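Local coordinates for esterase (Sinorhizobium meliloti 1021, PDB 4TX1), which probably hydrolyses acetyl and aryl ester bonds, as a carbohydrate acetylesterase of the SGNH hydrolase family, at residues W25-A29 with T30-R34; H35-E38 with D39-P42. All coordinates share one frame; numbering follows the deposited sequence.

Contact 1: W25-A29 with T30-R34; sequences WGYDA and TGSGR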
ATOM      1  N   TRP A  25       4.351  12.763 -22.455  1.00 12.16           N
ATOM      2  CA  TRP A  25       4.490  11.499 -23.196  1.00 12.83           C
ATOM      3  C   TRP A  25       4.440  11.795 -24.706  1.00 13.29           C
ATOM      4  O   TRP A  25       5.200  11.237 -25.468  1.00 12.81           O
ATOM      5  CB  TRP A  25       3.375  10.540 -22.819  1.00 13.35           C
ATOM      6  CG  TRP A  25       3.457   9.168 -23.405  1.00 12.17           C
ATOM      7  CD1 TRP A  25       4.316   8.220 -23.033  1.00 12.56           C
ATOM      8  CD2 TRP A  25       2.636   8.600 -24.411  1.00 12.90           C
ATOM      9  NE1 TRP A  25       4.096   7.064 -23.720  1.00 13.14           N
ATOM     10  CE2 TRP A  25       3.068   7.273 -24.597  1.00 12.90           C
ATOM     11  CE3 TRP A  25       1.564   9.073 -25.171  1.00 13.96           C
ATOM     12  CZ2 TRP A  25       2.478   6.408 -25.497  1.00 12.68           C
ATOM     13  CZ3 TRP A  25       0.933   8.183 -26.075  1.00 13.41           C
ATOM     14  CH2 TRP A  25       1.409   6.879 -26.226  1.00 14.04           C
ATOM     15  N   GLY A  26       3.497  12.643 -25.089  1.00 13.83           N
ATOM     16  CA  GLY A  26       3.301  12.998 -26.526  1.00 15.32           C
ATOM     17  C   GLY A  26       2.091  12.262 -27.131  1.00 15.25           C
ATOM     18  O   GLY A  26       2.185  11.542 -28.093  1.00 16.42           O
ATOM     19  N   TYR A  27       0.917  12.504 -26.578  1.00 15.67           N
ATOM     20  CA  TYR A  27      -0.317  11.894 -27.060  1.00 15.06           C
ATOM     21  C   TYR A  27      -0.900  12.525 -28.324  1.00 15.39           C
ATOM     22  O   TYR A  27      -1.226  13.662 -28.349  1.00 16.39           O
ATOM     23  CB  TYR A  27      -1.393  11.817 -25.956  1.00 20.00           C
ATOM     24  CG  TYR A  27      -2.512  10.877 -26.295  1.00 20.00           C
ATOM     25  CD1 TYR A  27      -2.483   9.576 -25.885  1.00 20.00           C
ATOM     26  CD2 TYR A  27      -3.606  11.284 -27.020  1.00 20.00           C
ATOM     27  CE1 TYR A  27      -3.468   8.693 -26.237  1.00 20.00           C
ATOM     28  CE2 TYR A  27      -4.605  10.403 -27.356  1.00 20.00           C
ATOM     29  CZ  TYR A  27      -4.522   9.108 -26.967  1.00 20.00           C
ATOM     30  OH  TYR A  27      -5.479   8.201 -27.264  1.00 20.00           O
ATOM     31  N   ASP A  28      -1.031  11.716 -29.355  1.00 17.47           N
ATOM     32  CA  ASP A  28      -1.571  12.168 -30.695  1.00 16.31           C
ATOM     33  C   ASP A  28      -3.031  11.734 -30.715  1.00 16.94           C
ATOM     34  O   ASP A  28      -3.396  10.544 -30.907  1.00 18.76           O
ATOM     35  CB  ASP A  28      -0.820  11.444 -31.808  1.00 16.54           C
ATOM     36  CG  ASP A  28      -1.522  11.591 -33.158  1.00 20.01           C
ATOM     37  OD1 ASP A  28      -2.259  12.591 -33.328  1.00 20.12           O
ATOM     38  OD2 ASP A  28      -1.365  10.677 -33.971  1.00 23.35           O
ATOM     39  N   ALA A  29      -3.889  12.690 -30.533  1.00 16.23           N
ATOM     40  CA  ALA A  29      -5.326  12.524 -30.516  1.00 19.34           C
ATOM     41  C   ALA A  29      -5.915  12.106 -31.880  1.00 20.47           C
ATOM     42  O   ALA A  29      -7.003  11.540 -31.910  1.00 24.20           O
ATOM     43  CB  ALA A  29      -5.959  13.808 -30.029  1.00 21.48           C
ATOM     44  N   THR A  30      -5.223  12.407 -32.951  1.00 19.61           N
ATOM     45  CA  THR A  30      -5.766  12.105 -34.318  1.00 22.44           C
ATOM     46  C   THR A  30      -5.618  10.647 -34.598  1.00 25.11           C
ATOM     47  O   THR A  30      -6.627  10.027 -34.909  1.00 26.93           O
ATOM     48  CB  THR A  30      -5.110  12.910 -35.459  1.00 25.25           C
ATOM     49  OG1 THR A  30      -5.371  14.321 -35.262  1.00 22.79           O
ATOM     50  CG2 THR A  30      -5.595  12.415 -36.935  1.00 23.88           C
ATOM     51  N   GLY A  31      -4.429  10.107 -34.329  1.00 24.41           N
ATOM     52  CA  GLY A  31      -4.109   8.679 -34.533  1.00 23.33           C
ATOM     53  C   GLY A  31      -4.234   7.771 -33.284  1.00 26.48           C
ATOM     54  O   GLY A  31      -4.093   6.566 -33.390  1.00 27.21           O
ATOM     55  N   SER A  32      -4.566   8.334 -32.134  1.00 23.52           N
ATOM     56  CA  SER A  32      -4.540   7.653 -30.824  1.00 23.90           C
ATOM     57  C   SER A  32      -3.241   6.879 -30.664  1.00 23.69           C
ATOM     58  O   SER A  32      -3.230   5.624 -30.394  1.00 21.94           O
ATOM     59  CB  SER A  32      -5.740   6.722 -30.656  1.00 27.27           C
ATOM     60  OG  SER A  32      -6.948   7.450 -30.851  1.00 29.68           O
ATOM     61  N   GLY A  33      -2.147   7.571 -30.928  1.00 18.70           N
ATOM     62  CA  GLY A  33      -0.828   6.996 -30.742  1.00 17.95           C
ATOM     63  C   GLY A  33       0.089   8.026 -30.120  1.00 15.02           C
ATOM     64  O   GLY A  33      -0.388   8.907 -29.405  1.00 15.75           O
ATOM     65  N   ARG A  34       1.386   7.907 -30.350  1.00 15.29           N
ATOM     66  CA  ARG A  34       2.370   8.755 -29.713  1.00 14.22           C
ATOM     67  C   ARG A  34       3.024   9.626 -30.774  1.00 15.13           C
ATOM     68  O   ARG A  34       3.302   9.127 -31.897  1.00 16.30           O
ATOM     69  CB  ARG A  34       3.419   7.891 -29.066  1.00 15.07           C
ATOM     70  CG  ARG A  34       4.290   8.649 -28.083  1.00 14.13           C
ATOM     71  CD  ARG A  34       5.280   7.810 -27.281  1.00 13.28           C
ATOM     72  NE  ARG A  34       5.874   8.589 -26.215  1.00 14.25           N
ATOM     73  CZ  ARG A  34       6.880   8.201 -25.440  1.00 12.62           C
ATOM     74  NH1 ARG A  34       7.358   6.946 -25.547  1.00 14.93           N
ATOM     75  NH2 ARG A  34       7.401   9.046 -24.562  1.00 13.52           N
TER

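Contact 2: H35-E38 with D39-P42; sequences HALE and DRWP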
ATOM      1  N   HIS A  35       3.219  10.890 -30.495  1.00 15.52           N
ATOM      2  CA  HIS A  35       4.000  11.760 -31.386  1.00 14.68           C
ATOM      3  C   HIS A  35       5.385  11.169 -31.594  1.00 14.70           C
ATOM      4  O   HIS A  35       6.003  10.553 -30.677  1.00 14.54           O
ATOM      5  CB  HIS A  35       4.108  13.233 -30.828  1.00 14.02           C
ATOM      6  CG  HIS A  35       2.813  13.939 -30.708  1.00 16.07           C
ATOM      7  ND1 HIS A  35       1.903  14.007 -31.737  1.00 16.63           N
ATOM      8  CD2 HIS A  35       2.298  14.690 -29.701  1.00 16.37           C
ATOM      9  CE1 HIS A  35       0.841  14.689 -31.339  1.00 16.87           C
ATOM     10  NE2 HIS A  35       1.090  15.164 -30.116  1.00 15.28           N
ATOM     11  N   ALA A  36       5.983  11.376 -32.778  1.00 15.17           N
ATOM     12  CA  ALA A  36       7.371  11.070 -32.972  1.00 14.81           C
ATOM     13  C   ALA A  36       8.259  11.697 -31.956  1.00 14.97           C
ATOM     14  O   ALA A  36       7.973  12.791 -31.461  1.00 16.99           O
ATOM     15  CB  ALA A  36       7.785  11.498 -34.423  1.00 16.91           C
ATOM     16  N   LEU A  37       9.290  11.066 -31.715  1.00 17.26           N
ATOM     17  CA  LEU A  37      10.290  11.448 -30.669  1.00 19.25           C
ATOM     18  C   LEU A  37      10.627  12.882 -30.844  1.00 20.69           C
ATOM     19  O   LEU A  37      10.625  13.636 -29.918  1.00 19.21           O
ATOM     20  CB  LEU A  37      11.546  10.578 -30.760  1.00 20.00           C
ATOM     21  CG  LEU A  37      12.677  10.919 -29.786  1.00 20.00           C
ATOM     22  CD1 LEU A  37      12.224  10.718 -28.348  1.00 20.00           C
ATOM     23  CD2 LEU A  37      13.914  10.085 -30.085  1.00 20.00           C
ATOM     24  N   GLU A  38      10.982  13.225 -32.085  1.00 20.57           N
ATOM     25  CA  GLU A  38      11.455  14.561 -32.285  1.00 21.65           C
ATOM     26  C   GLU A  38      10.454  15.652 -32.090  1.00 20.30           C
ATOM     27  O   GLU A  38      10.888  16.795 -31.869  1.00 21.79           O
ATOM     28  CB  GLU A  38      12.149  14.662 -33.656  1.00 23.43           C
ATOM     29  CG  GLU A  38      11.176  14.271 -34.762  1.00 27.45           C
ATOM     30  CD  GLU A  38      11.172  12.776 -35.203  1.00 31.92           C
ATOM     31  OE1 GLU A  38      11.366  11.754 -34.401  1.00 23.46           O
ATOM     32  OE2 GLU A  38      10.924  12.592 -36.470  1.00 35.57           O
ATOM     33  N   ASP A  39       9.151  15.348 -32.028  1.00 17.08           N
ATOM     34  CA  ASP A  39       8.076  16.288 -31.783  1.00 17.87           C
ATOM     35  C   ASP A  39       7.637  16.450 -30.300  1.00 18.59           C
ATOM     36  O   ASP A  39       6.830  17.317 -29.980  1.00 19.90           O
ATOM     37  CB  ASP A  39       6.853  15.965 -32.633  1.00 20.55           C
ATOM     38  CG  ASP A  39       7.184  15.996 -34.178  1.00 24.77           C
ATOM     39  OD1 ASP A  39       8.132  16.763 -34.507  1.00 23.29           O
ATOM     40  OD2 ASP A  39       6.508  15.264 -34.921  1.00 24.32           O
ATOM     41  N   ARG A  40       8.169  15.588 -29.429  1.00 16.37           N
ATOM     42  CA  ARG A  40       7.840  15.679 -28.002  1.00 15.71           C
ATOM     43  C   ARG A  40       8.580  16.891 -27.401  1.00 14.08           C
ATOM     44  O   ARG A  40       9.725  17.145 -27.739  1.00 16.01           O
ATOM     45  CB  ARG A  40       8.210  14.378 -27.322  1.00 13.99           C
ATOM     46  CG  ARG A  40       7.513  13.209 -27.960  1.00 14.48           C
ATOM     47  CD  ARG A  40       8.010  11.845 -27.419  1.00 15.17           C
ATOM     48  NE  ARG A  40       7.648  10.789 -28.320  1.00 14.51           N
ATOM     49  CZ  ARG A  40       8.189   9.582 -28.345  1.00 14.33           C
ATOM     50  NH1 ARG A  40       9.135   9.316 -27.439  1.00 14.12           N
ATOM     51  NH2 ARG A  40       7.870   8.720 -29.266  1.00 15.68           N
ATOM     52  N   TRP A  41       7.983  17.586 -26.445  1.00 13.70           N
ATOM     53  CA  TRP A  41       8.575  18.809 -25.965  1.00 14.64           C
ATOM     54  C   TRP A  41       9.894  18.681 -25.298  1.00 16.47           C
ATOM     55  O   TRP A  41      10.800  19.455 -25.524  1.00 15.36           O
ATOM     56  CB  TRP A  41       7.576  19.652 -25.200  1.00 15.86           C
ATOM     57  CG  TRP A  41       7.232  19.213 -23.765  1.00 16.30           C
ATOM     58  CD1 TRP A  41       6.077  18.616 -23.367  1.00 17.38           C
ATOM     59  CD2 TRP A  41       8.005  19.456 -22.590  1.00 15.99           C
ATOM     60  NE1 TRP A  41       6.097  18.429 -21.974  1.00 15.68           N
ATOM     61  CE2 TRP A  41       7.274  18.910 -21.487  1.00 16.20           C
ATOM     62  CE3 TRP A  41       9.278  19.990 -22.350  1.00 15.11           C
ATOM     63  CZ2 TRP A  41       7.774  18.942 -20.166  1.00 17.03           C
ATOM     64  CZ3 TRP A  41       9.754  20.039 -21.033  1.00 16.04           C
ATOM     65  CH2 TRP A  41       9.007  19.528 -19.972  1.00 15.57           C
ATOM     66  N   PRO A  42      10.137  17.569 -24.535  1.00 14.31           N
ATOM     67  CA  PRO A  42      11.468  17.441 -23.996  1.00 14.81           C
ATOM     68  C   PRO A  42      12.586  17.243 -25.057  1.00 15.54           C
ATOM     69  O   PRO A  42      13.721  17.672 -24.867  1.00 17.09           O
ATOM     70  CB  PRO A  42      11.394  16.159 -23.149  1.00 15.05           C
ATOM     71  CG  PRO A  42       9.971  16.161 -22.735  1.00 14.45           C
ATOM     72  CD  PRO A  42       9.214  16.544 -24.024  1.00 14.45           C
TER
HETATM   73  O   HOH W   1       4.801  13.228 -34.726  1.00 20.13           O

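Contact 1: W25-A29 with T30-R34
A short beta hairpin follows the helix 22-25, and Trp25 and Arg34 close its open end by stacking. The guanidinium of Arg34 lies flat on the indole, planes 1° apart, with CZ 3.7 Å from the centroid of the five-membered ring: a cation-pi contact over the face. Further back along the same extended chain, Arg34 CG sits 3.7 Å above the centroid of the six-membered ring, almost on its normal, as a CH-pi contact. The plane of the guanidinium is fixed by a second grip, since Arg34 NE (2.8 Å) and Arg34 NH2 (3.2 Å) both donate to Trp25 O. Trp25 brings its ring under the arginine with CG anti to its own N (chi1 -175°). On the indole's NE1 side a second subunit packs, with Ala90 of that subunit accepting a weak hydrogen bond.

Between the strands, Tyr27 and Arg34 form a non-hydrogen-bonded antiparallel pair and Asp28 and Gly33 a hydrogen-bonded one, in which Asp28 N reaches Gly33 O at 2.9 Å. Ser32 and Gly33 both face Asp28, which makes a G1 beta bulge, and Ser32 takes the positive phi that goes with it. The Asp28 carboxylate ties down the turn by taking the next backbone amides. Its OD1 receives Thr30 N at 3.0 Å, met from above the carboxylate plane, and Gly31 N adds weak bonds to both oxygens. On the face that Tyr27 shares with Arg34, away from Asp28, the Tyr27 ring stacks with His202, a member of the probable Ser-His-Asp triad, while its OH lies 3.7 Å from Ser32 CB.

Contact 2: H35-E38 with D39-P42
Arg40 reaches back over the turn to His35, gripping it side-on in the link between the strand 33-34 and the helix 41-49. Arg40 NE at 2.9 Å and Arg40 NH2 at 3.0 Å both donate to His35 O, which lies within a few degrees of the guanidinium plane. NH2 comes in nearly along the C=O axis, whereas NE is tilted 33° from the carbonyl plane. The arginine is extended from CG to NE, with CG beside its own N (chi1 -57°), and this carries the head back to His35.

Backbone bonds shape the turn itself. Asp39 N donates to Ala36 O at 2.9 Å and Arg40 N to Leu37 O at 3.2 Å, the i to i-3 pattern of a 3-10 turn. This turn leads directly into Arg40, the N-cap residue of the helix 41-49, which is the first helix after the hairpin. Leu37 O also accepts from Ser43 OG.

Nonpolar contact falls to Leu37, which crosses Arg40 at about a right angle. Leu37 CA lies 3.5 Å above the centre of the Arg40 guanidinium plane, and Leu37 CD1 touches Arg40 NH1 at 3.5 Å. With only an alanine in place of Arg40, His35 O would probably lose both of its side-chain donors, and Leu37 the flat group that covers its CA and CD1.

A water and a partner outside the turn hold the carboxylate of Asp39. The water accepts from Ala36 N and donates to Asp39 OD2 at 2.7 Å, while OD1 forms a salt bridge with Arg209 in the helix 205-223. His35, whose NE2 donates to Leu203 O, packs against that same helix.

The two contacts come in series along the chain, with centres about 11 Å apart and both near the surface on the same side of the molecule. Contact 1 is the hairpin of strands 27-28 and 33-34; contact 2 takes the chain on from it to the helix 41-49, whose start packs on the central parallel sheet through Trp41 and Pro42. They meet where Gly26 O lies 2.7 Å from His35 N, a probable hydrogen bond, and where Arg34 CZ comes within 3.2 Å of Arg40 NH1. The hairpin of contact 1 lies beside the probable Ser22-His202-Asp199 triad, with Ala29 touching Asp199, while in contact 2 Leu37 packs on Met13 of a second subunit.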